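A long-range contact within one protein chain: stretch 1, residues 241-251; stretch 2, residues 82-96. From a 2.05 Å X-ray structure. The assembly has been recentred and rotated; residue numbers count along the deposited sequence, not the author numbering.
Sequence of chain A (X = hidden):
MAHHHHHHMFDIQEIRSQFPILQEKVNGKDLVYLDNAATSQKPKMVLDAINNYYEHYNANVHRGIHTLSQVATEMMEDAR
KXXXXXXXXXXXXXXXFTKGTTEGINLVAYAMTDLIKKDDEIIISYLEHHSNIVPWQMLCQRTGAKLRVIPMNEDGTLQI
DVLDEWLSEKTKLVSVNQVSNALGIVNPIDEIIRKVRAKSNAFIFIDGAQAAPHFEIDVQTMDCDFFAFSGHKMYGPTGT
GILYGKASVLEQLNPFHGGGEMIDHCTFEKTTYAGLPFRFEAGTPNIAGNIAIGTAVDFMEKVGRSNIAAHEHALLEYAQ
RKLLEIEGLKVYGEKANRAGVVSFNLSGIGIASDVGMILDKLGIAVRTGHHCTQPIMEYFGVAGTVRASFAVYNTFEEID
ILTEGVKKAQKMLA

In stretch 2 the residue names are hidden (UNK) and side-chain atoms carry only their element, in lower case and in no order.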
# COMPACT_ATOMS: atom_id res chain seq x y z
N GLY A 241 -4.70 -8.62 -4.21
CA GLY A 241 -4.72 -7.19 -4.41
C GLY A 241 -6.02 -6.81 -5.09
O GLY A 241 -6.88 -7.65 -5.36
N ILE A 242 -6.12 -5.53 -5.37
CA ILE A 242 -7.30 -4.96 -5.99
C ILE A 242 -6.84 -3.98 -7.05
O ILE A 242 -5.87 -3.24 -6.83
CB ILE A 242 -8.18 -4.24 -4.94
CG1 ILE A 242 -8.77 -5.26 -3.97
CG2 ILE A 242 -9.28 -3.45 -5.63
CD1 ILE A 242 -9.85 -6.14 -4.62
N LEU A 243 -7.51 -3.99 -8.20
CA LEU A 243 -7.39 -2.90 -9.16
C LEU A 243 -8.80 -2.36 -9.37
O LEU A 243 -9.67 -3.07 -9.88
CB LEU A 243 -6.78 -3.38 -10.48
CG LEU A 243 -6.83 -2.31 -11.58
CD1 LEU A 243 -5.98 -1.11 -11.15
CD2 LEU A 243 -6.35 -2.90 -12.91
N TYR A 244 -9.04 -1.13 -8.92
CA TYR A 244 -10.26 -0.41 -9.27
C TYR A 244 -10.02 0.38 -10.55
O TYR A 244 -8.94 0.94 -10.75
CB TYR A 244 -10.67 0.57 -8.15
CG TYR A 244 -11.52 1.73 -8.66
CD1 TYR A 244 -12.89 1.58 -8.83
CD2 TYR A 244 -10.95 2.98 -8.96
CE1 TYR A 244 -13.68 2.63 -9.30
CE2 TYR A 244 -11.73 4.03 -9.42
CZ TYR A 244 -13.09 3.85 -9.60
OH TYR A 244 -13.87 4.87 -10.05
N GLY A 245 -11.04 0.42 -11.40
CA GLY A 245 -11.04 1.35 -12.52
C GLY A 245 -12.42 1.90 -12.81
O GLY A 245 -13.40 1.15 -12.71
N LYS A 246 -12.53 3.19 -13.14
CA LYS A 246 -13.78 3.73 -13.66
C LYS A 246 -14.31 2.84 -14.76
O LYS A 246 -13.56 2.47 -15.68
CB LYS A 246 -13.58 5.15 -14.21
CG LYS A 246 -13.38 6.24 -13.19
CD LYS A 246 -13.57 7.60 -13.88
CE LYS A 246 -13.03 8.75 -13.05
NZ LYS A 246 -13.15 10.06 -13.76
N ALA A 247 -15.60 2.49 -14.68
CA ALA A 247 -16.21 1.66 -15.72
C ALA A 247 -15.99 2.27 -17.10
O ALA A 247 -15.66 1.56 -18.06
CB ALA A 247 -17.70 1.48 -15.46
N SER A 248 -16.14 3.60 -17.21
CA SER A 248 -15.98 4.24 -18.52
C SER A 248 -14.55 4.12 -19.05
O SER A 248 -14.35 4.22 -20.26
CB SER A 248 -16.39 5.71 -18.43
OG SER A 248 -15.71 6.37 -17.38
N VAL A 249 -13.57 3.91 -18.18
CA VAL A 249 -12.19 3.74 -18.62
C VAL A 249 -11.86 2.28 -18.89
O VAL A 249 -11.22 1.96 -19.90
CB VAL A 249 -11.25 4.35 -17.56
CG1 VAL A 249 -9.79 4.06 -17.91
CG2 VAL A 249 -11.50 5.84 -17.47
N LEU A 250 -12.30 1.39 -17.99
CA LEU A 250 -12.11 -0.04 -18.21
C LEU A 250 -12.68 -0.48 -19.55
O LEU A 250 -12.06 -1.27 -20.27
CB LEU A 250 -12.77 -0.84 -17.08
CG LEU A 250 -12.08 -0.77 -15.71
CD1 LEU A 250 -12.76 -1.71 -14.75
CD2 LEU A 250 -10.59 -1.07 -15.82
N GLU A 251 -13.84 0.05 -19.92
CA GLU A 251 -14.49 -0.28 -21.18
C GLU A 251 -13.73 0.24 -22.40
O GLU A 251 -14.11 -0.10 -23.52
CB GLU A 251 -15.91 0.26 -21.20
CG GLU A 251 -16.82 -0.43 -20.20
CD GLU A 251 -18.19 0.21 -20.10
OE1 GLU A 251 -18.38 1.30 -20.68
OE2 GLU A 251 -19.08 -0.39 -19.44
N UNK A 82 -17.70 -5.73 -0.42
CA UNK A 82 -17.04 -5.12 0.73
C UNK A 82 -15.93 -4.18 0.29
O UNK A 82 -15.83 -3.05 0.78
c UNK A 82 -16.80 -8.18 3.14
c UNK A 82 -16.49 -6.20 1.66
c UNK A 82 -17.71 -9.21 3.79
n UNK A 82 -16.85 -10.18 4.57
c UNK A 82 -17.53 -7.10 2.33
N UNK A 83 -15.09 -4.62 -0.65
CA UNK A 83 -14.01 -3.77 -1.15
C UNK A 83 -14.59 -2.55 -1.87
O UNK A 83 -14.09 -1.43 -1.70
c UNK A 83 -12.42 -5.73 -1.29
c UNK A 83 -12.00 -3.66 -2.64
c UNK A 83 -13.07 -4.57 -2.06
N UNK A 84 -15.64 -2.76 -2.68
CA UNK A 84 -16.31 -1.65 -3.35
C UNK A 84 -16.71 -0.55 -2.36
O UNK A 84 -16.38 0.62 -2.55
n UNK A 84 -20.47 -0.24 -5.46
o UNK A 84 -20.27 -2.39 -4.84
c UNK A 84 -18.28 -1.05 -4.87
c UNK A 84 -17.56 -2.16 -4.09
c UNK A 84 -19.76 -1.29 -5.06
N UNK A 85 -17.42 -0.93 -1.29
CA UNK A 85 -17.83 0.05 -0.29
C UNK A 85 -16.62 0.65 0.43
O UNK A 85 -16.63 1.83 0.79
c UNK A 85 -21.16 -1.34 1.22
n UNK A 85 -20.81 -2.66 1.71
c UNK A 85 -21.22 -3.80 1.14
n UNK A 85 -22.00 -3.77 0.07
c UNK A 85 -20.18 -0.87 0.14
c UNK A 85 -18.79 -0.60 0.72
n UNK A 85 -20.84 -4.96 1.66
N UNK A 86 -15.57 -0.16 0.63
CA UNK A 86 -14.37 0.29 1.32
C UNK A 86 -13.69 1.45 0.59
O UNK A 86 -13.23 2.40 1.23
c UNK A 86 -13.42 -0.91 1.46
c UNK A 86 -12.22 -0.41 3.61
c UNK A 86 -10.93 -0.63 1.61
c UNK A 86 -9.82 -0.17 3.70
c UNK A 86 -9.75 -0.40 2.34
c UNK A 86 -11.05 -0.18 4.34
c UNK A 86 -12.17 -0.63 2.24
N UNK A 87 -13.63 1.41 -0.74
CA UNK A 87 -13.02 2.49 -1.52
C UNK A 87 -14.07 3.42 -2.14
O UNK A 87 -13.72 4.33 -2.90
c UNK A 87 -10.97 1.08 -1.98
c UNK A 87 -12.08 1.95 -2.61
c UNK A 87 -11.98 0.68 -4.85
c UNK A 87 -12.87 1.20 -3.69
N UNK A 88 -15.35 3.22 -1.81
CA UNK A 88 -16.47 3.98 -2.37
C UNK A 88 -16.46 3.98 -3.90
O UNK A 88 -16.72 5.00 -4.54
o UNK A 88 -18.90 5.33 -1.95
n UNK A 88 -17.96 7.37 -2.23
c UNK A 88 -16.51 5.42 -1.84
c UNK A 88 -17.89 6.04 -2.00
N UNK A 89 -16.18 2.82 -4.48
CA UNK A 89 -16.44 2.64 -5.91
C UNK A 89 -17.94 2.65 -6.16
O UNK A 89 -18.73 2.13 -5.37
c UNK A 89 -15.82 1.32 -6.41
N UNK A 90 -18.34 3.26 -7.28
CA UNK A 90 -19.76 3.35 -7.59
C UNK A 90 -20.35 1.98 -7.95
O UNK A 90 -21.51 1.71 -7.64
n UNK A 90 -23.25 7.15 -11.24
c UNK A 90 -20.00 4.35 -8.71
c UNK A 90 -21.64 5.75 -9.99
c UNK A 90 -21.46 4.56 -9.06
c UNK A 90 -23.10 5.96 -10.37
N UNK A 91 -19.57 1.11 -8.59
CA UNK A 91 -20.10 -0.18 -9.01
C UNK A 91 -19.22 -1.31 -8.52
O UNK A 91 -17.99 -1.18 -8.49
c UNK A 91 -20.83 1.90 -11.82
c UNK A 91 -21.12 0.79 -11.11
c UNK A 91 -23.01 1.81 -11.58
c UNK A 91 -20.23 -0.26 -10.52
n UNK A 91 -22.02 2.51 -12.12
n UNK A 91 -22.49 0.77 -10.96
N UNK A 92 -19.85 -2.43 -8.16
CA UNK A 92 -19.07 -3.61 -7.80
C UNK A 92 -18.21 -4.06 -8.97
O UNK A 92 -17.08 -4.49 -8.77
c UNK A 92 -20.93 -5.25 -8.40
o UNK A 92 -21.28 -4.48 -9.32
c UNK A 92 -19.99 -4.74 -7.32
o UNK A 92 -21.32 -6.43 -8.33
N UNK A 93 -18.71 -3.92 -10.21
CA UNK A 93 -17.93 -4.42 -11.34
C UNK A 93 -16.73 -3.54 -11.68
O UNK A 93 -15.97 -3.91 -12.59
c UNK A 93 -21.33 -1.28 -13.68
c UNK A 93 -19.16 -2.31 -13.61
c UNK A 93 -21.05 -3.43 -12.68
c UNK A 93 -19.97 -1.23 -13.97
c UNK A 93 -21.87 -2.37 -13.04
c UNK A 93 -18.81 -4.60 -12.57
o UNK A 93 -22.15 -0.23 -14.02
c UNK A 93 -19.69 -3.42 -12.95
N UNK A 94 -16.53 -2.42 -10.99
CA UNK A 94 -15.29 -1.66 -11.13
C UNK A 94 -14.18 -2.19 -10.23
O UNK A 94 -13.04 -1.71 -10.33
c UNK A 94 -16.91 1.95 -11.49
c UNK A 94 -16.50 0.51 -11.86
o UNK A 94 -16.98 2.80 -12.41
o UNK A 94 -17.17 2.22 -10.30
c UNK A 94 -15.55 -0.16 -10.82
N UNK A 95 -14.47 -3.15 -9.36
CA UNK A 95 -13.49 -3.69 -8.42
C UNK A 95 -12.98 -5.01 -9.00
O UNK A 95 -13.73 -5.98 -9.10
c UNK A 95 -14.75 -2.59 -6.53
c UNK A 95 -14.10 -3.89 -7.02
c UNK A 95 -13.04 -4.39 -6.02
N UNK A 96 -11.71 -5.04 -9.39
CA UNK A 96 -11.10 -6.24 -9.95
C UNK A 96 -10.15 -6.88 -8.94
O UNK A 96 -9.30 -6.19 -8.36
c UNK A 96 -10.33 -5.93 -11.24
c UNK A 96 -12.32 -5.46 -12.75
c UNK A 96 -10.00 -4.76 -13.41
c UNK A 96 -10.97 -4.97 -12.25
O HOH W 1 -16.60 4.58 -9.32

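Position 82 carries four carbons in a row ending in nitrogen and lies out of reach of stretch 1: Lys-82. At 83 one carbon bears two more, and one of these methyls lies 3.8 Å from Ile-242 CD1; three carbons forked at CB make Val-83. Position 84 has three carbons, the third holding one oxygen and one nitrogen. It is Gln-84, whose NE2 donates to the backbone O of 89 (2.9 Å), tying the helix to the following turn. Position 85, three carbons, a nitrogen, then a carbon with two nitrogens, is Arg-85; 86, one carbon and a six-carbon ring, is Phe-86. Neither reaches stretch 1.

Position 87 has four carbons forked at the first, one arm two carbons long, and the end of that arm lies 3.6 Å from Tyr-244 CB: Ile-87. At 88 two carbons, the second with one oxygen and one nitrogen, give Asn-88; its positive phi (53°) marks the departure from the helix. The single carbon at 89, 3.8 Å from Tyr-244 CD1, identifies Ala-89. Position 90, another four-carbon chain ending in nitrogen, is Lys-90, with its end leading away. One carbon and a five-membered ring with two nitrogens make 91 His-91; two carbons, the second with two oxygens, make 92 Asp-92.

At 93 a six-carbon ring bears an oxygen, and Ala-247 CB sits at the ring edge, near its plane. This is Tyr-93, with CE1 3.8 Å from Ala-247 CB. Position 94 has three carbons, the third carrying two oxygens, one of them 2.7 Å from Ala-247 N: Glu-94. Position 95, one carbon carrying two, is Val-95, with CG1 3.9 Å from Ile-242 CD1. Four carbons forked at the second make 96 Leu-96; its CD1 lies 4.1 Å from Leu-243 CD2 and its CD2 4.3 Å from Leu-250 CD1.

The contact is an antiparallel strand pairing extended by one carboxylate. Leu-243 N donates to Leu-96 O (2.8 Å) and Leu-96 N to Leu-243 O (2.9 Å), while Tyr-244 and Val-95 form the adjacent non-hydrogen-bonded pair. Gly-245 N then donates to Glu-94 O (3.1 Å, 158°). Beyond it, Glu-94 OE2 accepts from Ala-247 N (162°), at the start of a helix where backbone NH groups lack intrahelical acceptors. Its OE1 accepts from His-91 N (3.1 Å) and from a water (2.6 Å) that also donates to Tyr-244 OH (2.8 Å). Thus the Glu-94 carboxylate ties the loop at His-91 to the first turn of the helix at Ala-247, while apolar side chains pack on both faces of the sheet, with Tyr-244 and Val-95 on one and Leu-243 and Leu-96 on the other; 599 Å² is buried in total.

Stretch 2, residues 82-96: KVQRFINAKHDYEVL
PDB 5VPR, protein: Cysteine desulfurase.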